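STU0660 (Streptococcus thermophilus, PDB 3ZTH) takes part in CRISPR-mediated bacterial immunity as a member of the large Csn2 proteins and probably binds DNA. Local coordinates at the interface of chains A and B and the interface of chains A and C. Sequence-based numbering; all coordinates share one arbitrary frame. Chains: chain A/B/C, STU0660.

Contact 1: the interface of chains A and B. Residues chain A 295, 309-311, 314; chain B 295, 309-311, 314.
With chi1 at -172°, A:Ser309 turns OG anti to its own backbone N and reaches into chain B, and the two-fold axis gives B:Ser309 the same task, with chi1 177°. This is a symmetric loop-to-loop contact between two copies in the deposited assembly, which may or may not be the biological one. The hydroxyl of A:Ser309 plays both roles at once. It donates to the carboxylate oxygen OD2 of B:Asp314, with OG and OD2 2.5 Å apart. The same OG accepts the backbone N-H of B:Ser311, almost straight at 177°. In the twin pair, OG of B:Ser309 lies 2.8 Å from OD2 of A:Asp314. Both carboxylates use the anti lone pair of OD2, on the side away from OD1. Serine suits the place: a small side chain can donate and accept inside a tight loop crossing. OG of A:Ser311, in the crowded position between N and carbonyl carbon, accepts the N-H of A:Asp314, OG and N 3.1 Å apart, as a helix N-cap does, helping to set the aspartate. The methyl CG2 of B:Thr295 packs against CB of A:Ser309 at 3.8 Å. In each chain residues 309-311 form the loop leading into helix 312-324, which carries Asp314 in its first turn, while Thr295 stands near the end of helix 286-296.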
# COMPACT_ATOMS: atom_id res chain seq x y z
N THR A 295 1.76 53.97 0.15
CA THR A 295 2.57 53.85 1.35
C THR A 295 1.76 53.57 2.61
O THR A 295 2.09 52.69 3.40
CB THR A 295 3.35 55.16 1.60
OG1 THR A 295 4.28 55.37 0.53
CG2 THR A 295 4.08 55.11 2.94
N SER A 309 6.87 54.88 11.36
CA SER A 309 7.72 55.97 10.93
C SER A 309 7.26 56.39 9.54
O SER A 309 7.28 55.60 8.59
CB SER A 309 9.19 55.52 10.89
OG SER A 309 10.05 56.61 10.64
N LEU A 310 6.82 57.64 9.42
CA LEU A 310 6.34 58.16 8.16
C LEU A 310 6.72 59.61 7.98
O LEU A 310 7.02 60.31 8.95
CB LEU A 310 4.82 58.03 8.07
CG LEU A 310 4.19 56.64 8.16
CD1 LEU A 310 2.66 56.78 8.19
CD2 LEU A 310 4.64 55.80 6.98
N SER A 311 6.70 60.06 6.72
CA SER A 311 6.99 61.45 6.41
C SER A 311 5.81 62.27 6.91
O SER A 311 4.72 61.74 7.13
CB SER A 311 7.15 61.64 4.90
OG SER A 311 5.90 61.50 4.23
N ASP A 314 2.84 61.91 4.48
CA ASP A 314 2.17 60.62 4.51
C ASP A 314 1.36 60.47 5.80
O ASP A 314 0.29 59.84 5.80
CB ASP A 314 3.18 59.47 4.36
CG ASP A 314 3.74 59.36 2.94
OD1 ASP A 314 3.16 59.94 2.00
OD2 ASP A 314 4.77 58.68 2.76
N THR B 295 14.03 50.42 13.11
CA THR B 295 13.27 50.90 11.97
C THR B 295 14.10 51.03 10.71
O THR B 295 13.74 50.54 9.64
CB THR B 295 12.65 52.29 12.25
OG1 THR B 295 11.74 52.19 13.35
CG2 THR B 295 11.90 52.80 11.03
N SER B 309 9.68 56.47 3.09
CA SER B 309 8.97 57.42 3.93
C SER B 309 9.36 57.14 5.38
O SER B 309 9.10 56.06 5.90
CB SER B 309 7.46 57.26 3.75
OG SER B 309 6.74 58.13 4.61
N LEU B 310 10.00 58.12 6.01
CA LEU B 310 10.45 57.98 7.40
C LEU B 310 10.33 59.30 8.14
O LEU B 310 10.39 60.37 7.54
CB LEU B 310 11.91 57.54 7.45
CG LEU B 310 12.30 56.15 6.96
CD1 LEU B 310 13.81 56.06 6.95
CD2 LEU B 310 11.69 55.07 7.86
N SER B 311 10.18 59.22 9.45
CA SER B 311 10.10 60.43 10.25
C SER B 311 11.41 61.18 10.07
O SER B 311 12.40 60.62 9.57
CB SER B 311 9.90 60.10 11.73
OG SER B 311 11.01 59.40 12.24
N ASP B 314 14.42 59.42 12.11
CA ASP B 314 14.90 58.17 11.53
C ASP B 314 15.72 58.44 10.28
O ASP B 314 16.73 57.77 10.03
CB ASP B 314 13.73 57.23 11.21
CG ASP B 314 12.99 56.75 12.45
OD1 ASP B 314 13.59 56.78 13.55
OD2 ASP B 314 11.82 56.34 12.34

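Contact 2: the interface of chains A and C. Residues chain A 90, 162-164, 182-183, 186-187, 190; chain C 134-137, 140-142.
An intermolecular antiparallel beta pairing in the deposited assembly joins two copies of this Csn2 protein: strand 159-165 of chain A meets strand 140-146 of chain C through paired backbone bonds between A:Ala164 and C:Glu141, N of A:Ala164 lying 3.0 Å from O of C:Glu141. The small alanine adds no bulk next to the seam. Within the same pairing, A:Phe163 and C:Tyr142 cross obliquely, CE2 of the phenylalanine meeting the tyrosine ring at its edge, in plane, 3.7 Å from CD1. C:Tyr142 and selenomethionine A:Met90 slide past each other in opposite directions. The phenol OH donates to backbone O of A:Met90 at 3.2 Å, in the carbonyl plane. A:Leu183 crosses C:Val140 at about a right angle, methyl CD1 against methyl CG1. On helix 177-192, A:Glu186 and A:His190 run antiparallel to C:Leu135, whose CD2 is wedged against CB of A:Glu186 at 3.5 Å and against the imidazole. The A:His190 ring and C:Asn134 amide planes are 7° apart but lie side by side, without overlap. SG of C:Cys137 packs on CB of A:Ser182 and CD2 of A:Leu183. OE2 of A:Glu186 faces O of C:Asn136 at 2.7 Å, and OE1 faces O of C:Asn134 at 3.2 Å, clashes of acceptors unless the acid is protonated, which these carbonyls might favour.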
# COMPACT_ATOMS: atom_id res chain seq x y z
N MSE A 90 4.82 23.29 -12.77
CA MSE A 90 5.49 23.09 -14.04
C MSE A 90 5.91 21.64 -14.29
O MSE A 90 6.55 21.32 -15.30
CB MSE A 90 6.67 24.05 -14.16
CG MSE A 90 6.19 25.49 -14.25
SE MSE A 90 7.56 26.84 -14.34
CE MSE A 90 7.89 26.81 -16.25
N PHE A 162 13.58 20.64 -17.41
CA PHE A 162 14.93 21.09 -17.09
C PHE A 162 15.04 22.56 -17.44
O PHE A 162 14.32 23.06 -18.31
CB PHE A 162 15.99 20.31 -17.89
CG PHE A 162 16.28 18.94 -17.34
CD1 PHE A 162 15.47 17.85 -17.66
CD2 PHE A 162 17.40 18.74 -16.52
CE1 PHE A 162 15.76 16.58 -17.18
CE2 PHE A 162 17.70 17.47 -16.03
CZ PHE A 162 16.88 16.39 -16.36
N PHE A 163 15.94 23.26 -16.77
CA PHE A 163 16.12 24.68 -17.04
C PHE A 163 17.58 24.85 -17.43
O PHE A 163 18.48 24.32 -16.77
CB PHE A 163 15.78 25.48 -15.79
CG PHE A 163 14.38 25.25 -15.30
CD1 PHE A 163 14.09 24.16 -14.50
CD2 PHE A 163 13.35 26.10 -15.68
CE1 PHE A 163 12.79 23.90 -14.10
CE2 PHE A 163 12.04 25.86 -15.28
CZ PHE A 163 11.76 24.76 -14.49
N ALA A 164 17.80 25.58 -18.51
CA ALA A 164 19.16 25.78 -18.98
C ALA A 164 19.47 27.21 -19.37
O ALA A 164 18.58 28.00 -19.70
CB ALA A 164 19.44 24.85 -20.15
N SER A 182 8.45 34.57 -14.16
CA SER A 182 8.26 34.82 -15.58
C SER A 182 7.98 33.54 -16.36
O SER A 182 7.04 33.49 -17.18
CB SER A 182 9.49 35.51 -16.15
OG SER A 182 9.68 36.76 -15.51
N LEU A 183 8.77 32.50 -16.12
CA LEU A 183 8.56 31.23 -16.81
C LEU A 183 7.16 30.71 -16.49
O LEU A 183 6.44 30.25 -17.37
CB LEU A 183 9.62 30.22 -16.39
CG LEU A 183 11.01 30.49 -16.97
CD1 LEU A 183 12.03 29.57 -16.33
CD2 LEU A 183 10.98 30.30 -18.49
N GLU A 186 4.57 32.75 -18.29
CA GLU A 186 4.61 32.43 -19.71
C GLU A 186 3.85 31.15 -20.01
O GLU A 186 3.11 31.07 -21.00
CB GLU A 186 6.04 32.25 -20.17
CG GLU A 186 6.71 33.48 -20.68
CD GLU A 186 7.74 33.13 -21.72
OE1 GLU A 186 7.33 32.59 -22.78
OE2 GLU A 186 8.94 33.36 -21.47
N MSE A 187 4.05 30.14 -19.16
CA MSE A 187 3.35 28.88 -19.34
C MSE A 187 1.86 29.11 -19.17
O MSE A 187 1.05 28.57 -19.93
CB MSE A 187 3.81 27.85 -18.31
CG MSE A 187 3.00 26.57 -18.37
SE MSE A 187 3.82 25.09 -17.45
CE MSE A 187 3.22 25.47 -15.66
N HIS A 190 0.40 30.77 -22.48
CA HIS A 190 0.17 29.81 -23.54
C HIS A 190 -1.02 28.91 -23.25
O HIS A 190 -1.72 28.50 -24.17
CB HIS A 190 1.43 28.97 -23.79
CG HIS A 190 2.63 29.79 -24.18
ND1 HIS A 190 3.88 29.23 -24.37
CD2 HIS A 190 2.77 31.12 -24.39
CE1 HIS A 190 4.74 30.19 -24.67
NE2 HIS A 190 4.09 31.34 -24.69
N ASN C 134 7.85 27.04 -25.96
CA ASN C 134 8.52 28.31 -26.09
C ASN C 134 8.46 29.09 -24.79
O ASN C 134 7.67 30.02 -24.63
CB ASN C 134 7.85 29.08 -27.24
CG ASN C 134 8.33 30.50 -27.34
OD1 ASN C 134 9.54 30.75 -27.49
ND2 ASN C 134 7.40 31.45 -27.28
N LEU C 135 9.32 28.70 -23.85
CA LEU C 135 9.37 29.35 -22.55
C LEU C 135 10.79 29.78 -22.23
O LEU C 135 11.57 29.02 -21.64
CB LEU C 135 8.84 28.40 -21.48
CG LEU C 135 7.38 27.98 -21.67
CD1 LEU C 135 6.90 27.22 -20.46
CD2 LEU C 135 6.51 29.21 -21.90
N ASN C 136 11.12 31.01 -22.62
CA ASN C 136 12.44 31.58 -22.38
C ASN C 136 12.27 32.92 -21.68
O ASN C 136 11.49 33.75 -22.12
CB ASN C 136 13.21 31.82 -23.68
CG ASN C 136 12.68 30.98 -24.83
OD1 ASN C 136 12.70 29.74 -24.79
ND2 ASN C 136 12.21 31.65 -25.88
N CYS C 137 13.02 33.11 -20.61
CA CYS C 137 12.98 34.35 -19.85
C CYS C 137 14.42 34.63 -19.47
O CYS C 137 15.08 33.76 -18.91
CB CYS C 137 12.09 34.17 -18.62
SG CYS C 137 10.36 33.76 -19.05
N VAL C 140 17.31 31.99 -19.34
CA VAL C 140 16.78 30.69 -18.97
C VAL C 140 15.80 30.15 -19.99
O VAL C 140 14.96 30.87 -20.53
CB VAL C 140 16.08 30.76 -17.61
CG1 VAL C 140 15.76 29.35 -17.13
CG2 VAL C 140 16.96 31.47 -16.62
N GLU C 141 15.92 28.85 -20.25
CA GLU C 141 15.05 28.17 -21.19
C GLU C 141 14.47 26.95 -20.50
O GLU C 141 15.18 26.23 -19.78
CB GLU C 141 15.84 27.74 -22.43
CG GLU C 141 15.01 26.98 -23.47
CD GLU C 141 15.85 26.21 -24.48
OE1 GLU C 141 16.58 25.27 -24.06
OE2 GLU C 141 15.80 26.54 -25.69
N TYR C 142 13.18 26.72 -20.69
CA TYR C 142 12.49 25.57 -20.12
C TYR C 142 12.38 24.52 -21.21
O TYR C 142 11.90 24.82 -22.30
CB TYR C 142 11.08 25.97 -19.68
CG TYR C 142 10.17 24.81 -19.32
CD1 TYR C 142 10.11 24.32 -18.01
CD2 TYR C 142 9.32 24.25 -20.27
CE1 TYR C 142 9.22 23.31 -17.66
CE2 TYR C 142 8.44 23.23 -19.93
CZ TYR C 142 8.39 22.77 -18.63
OH TYR C 142 7.48 21.79 -18.28

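Contact 3: the interface of chains A and C. Residues chain A 125, 128-129; chain C 106, 110-111, 114, 155.
The number of hydrogen bonds gripping even the best-placed polar atom across this patch is zero: the nitrogen and oxygen atoms of each side lie beyond bonding range of the other. The contact, one of the deposited assembly and not necessarily biological, is apolar packing in the Csn2 fold. The end of helix 109-130 of chain A packs on the loop between helices 97-106 and 112-132 of chain C and on the start of the latter. Alanine suits position A:Ala128, since its short side chain lets the helix come close to the loop at C:Asp110. The centre is C:Ile111, whose two branches serve different neighbours. Its CG2, anti to the backbone N, meets CG2 of A:Ile125 at 3.6 Å, the two chains crossing at about a right angle. A:Ile125 also slides past C:His114 in the opposite direction, putting CG1 3.7 Å from CB of the histidine, so that the stem and not the imidazole does the touching. The flexible selenoether chain of selenomethionine A:Met129, bent at chi2 and at chi3 (-108°), curls to fill the far side, and methionine suits such an uneven apolar surface. Its CE fits between the branched side chains of C:Ile111 and C:Val106, 3.5 Å from CG2 of the valine, while its selenium SE lies 3.9 Å from CD2 of C:Leu155.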
# COMPACT_ATOMS: atom_id res chain seq x y z
N ILE A 125 7.77 -6.32 -30.30
CA ILE A 125 8.39 -6.90 -29.12
C ILE A 125 7.47 -7.98 -28.54
O ILE A 125 7.94 -8.98 -28.01
CB ILE A 125 8.70 -5.83 -28.05
CG1 ILE A 125 9.76 -4.86 -28.58
CG2 ILE A 125 9.22 -6.48 -26.77
CD1 ILE A 125 10.16 -3.77 -27.61
N ALA A 128 7.59 -11.20 -31.17
CA ALA A 128 8.89 -11.86 -31.05
C ALA A 128 9.02 -12.53 -29.69
O ALA A 128 9.79 -13.47 -29.51
CB ALA A 128 10.00 -10.84 -31.22
N MSE A 129 8.24 -12.04 -28.74
CA MSE A 129 8.25 -12.55 -27.39
C MSE A 129 7.34 -13.77 -27.26
O MSE A 129 7.66 -14.73 -26.55
CB MSE A 129 7.81 -11.45 -26.45
CG MSE A 129 8.17 -11.66 -25.02
SE MSE A 129 8.55 -9.94 -24.24
CE MSE A 129 10.47 -10.13 -24.06
N VAL C 106 14.33 -12.30 -22.68
CA VAL C 106 14.03 -10.89 -22.89
C VAL C 106 15.27 -10.09 -23.31
O VAL C 106 15.16 -9.05 -23.94
CB VAL C 106 13.45 -10.24 -21.62
CG1 VAL C 106 13.06 -8.81 -21.90
CG2 VAL C 106 12.24 -11.02 -21.16
N ASP C 110 16.93 -9.94 -30.89
CA ASP C 110 15.61 -10.05 -31.50
C ASP C 110 14.64 -9.03 -30.93
O ASP C 110 13.70 -8.60 -31.60
CB ASP C 110 15.09 -11.48 -31.29
CG ASP C 110 13.65 -11.65 -31.71
OD1 ASP C 110 12.76 -11.28 -30.92
OD2 ASP C 110 13.40 -12.16 -32.82
N ILE C 111 14.87 -8.61 -29.68
CA ILE C 111 14.01 -7.64 -29.02
C ILE C 111 14.78 -6.37 -28.67
O ILE C 111 14.32 -5.26 -28.95
CB ILE C 111 13.40 -8.24 -27.74
CG1 ILE C 111 12.44 -9.37 -28.13
CG2 ILE C 111 12.70 -7.16 -26.92
CD1 ILE C 111 11.86 -10.13 -26.96
N HIS C 114 14.67 -3.69 -31.19
CA HIS C 114 13.46 -2.89 -31.35
C HIS C 114 13.43 -1.73 -30.37
O HIS C 114 12.80 -0.71 -30.62
CB HIS C 114 12.23 -3.77 -31.16
CG HIS C 114 12.06 -4.80 -32.24
ND1 HIS C 114 11.89 -4.47 -33.56
CD2 HIS C 114 12.05 -6.15 -32.18
CE1 HIS C 114 11.78 -5.57 -34.28
NE2 HIS C 114 11.87 -6.60 -33.47
N LEU C 155 7.41 -4.16 -19.92
CA LEU C 155 6.78 -5.39 -19.43
C LEU C 155 5.85 -5.13 -18.26
O LEU C 155 4.74 -5.67 -18.20
CB LEU C 155 7.86 -6.39 -19.02
CG LEU C 155 8.83 -6.83 -20.13
CD1 LEU C 155 9.96 -7.66 -19.54
CD2 LEU C 155 8.09 -7.63 -21.18

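Chain A touches chain B at contact 1 and chain C at contacts 2 and 3, so one subunit meets two copies of its own kind. The centres of contacts 1 and 2 are about 40 Å apart, those of 2 and 3 about 38 Å, and those of 1 and 3 about 75 Å, which places the three nearly in a row. In chain C, helix 112-132 begins at contact 3 and leads into residues 134-142 of contact 2, tying both to one protruding arm. Each interface being two-fold symmetric, they could together hold the deposited four-copy assembly, though the structure alone does not prove it biological.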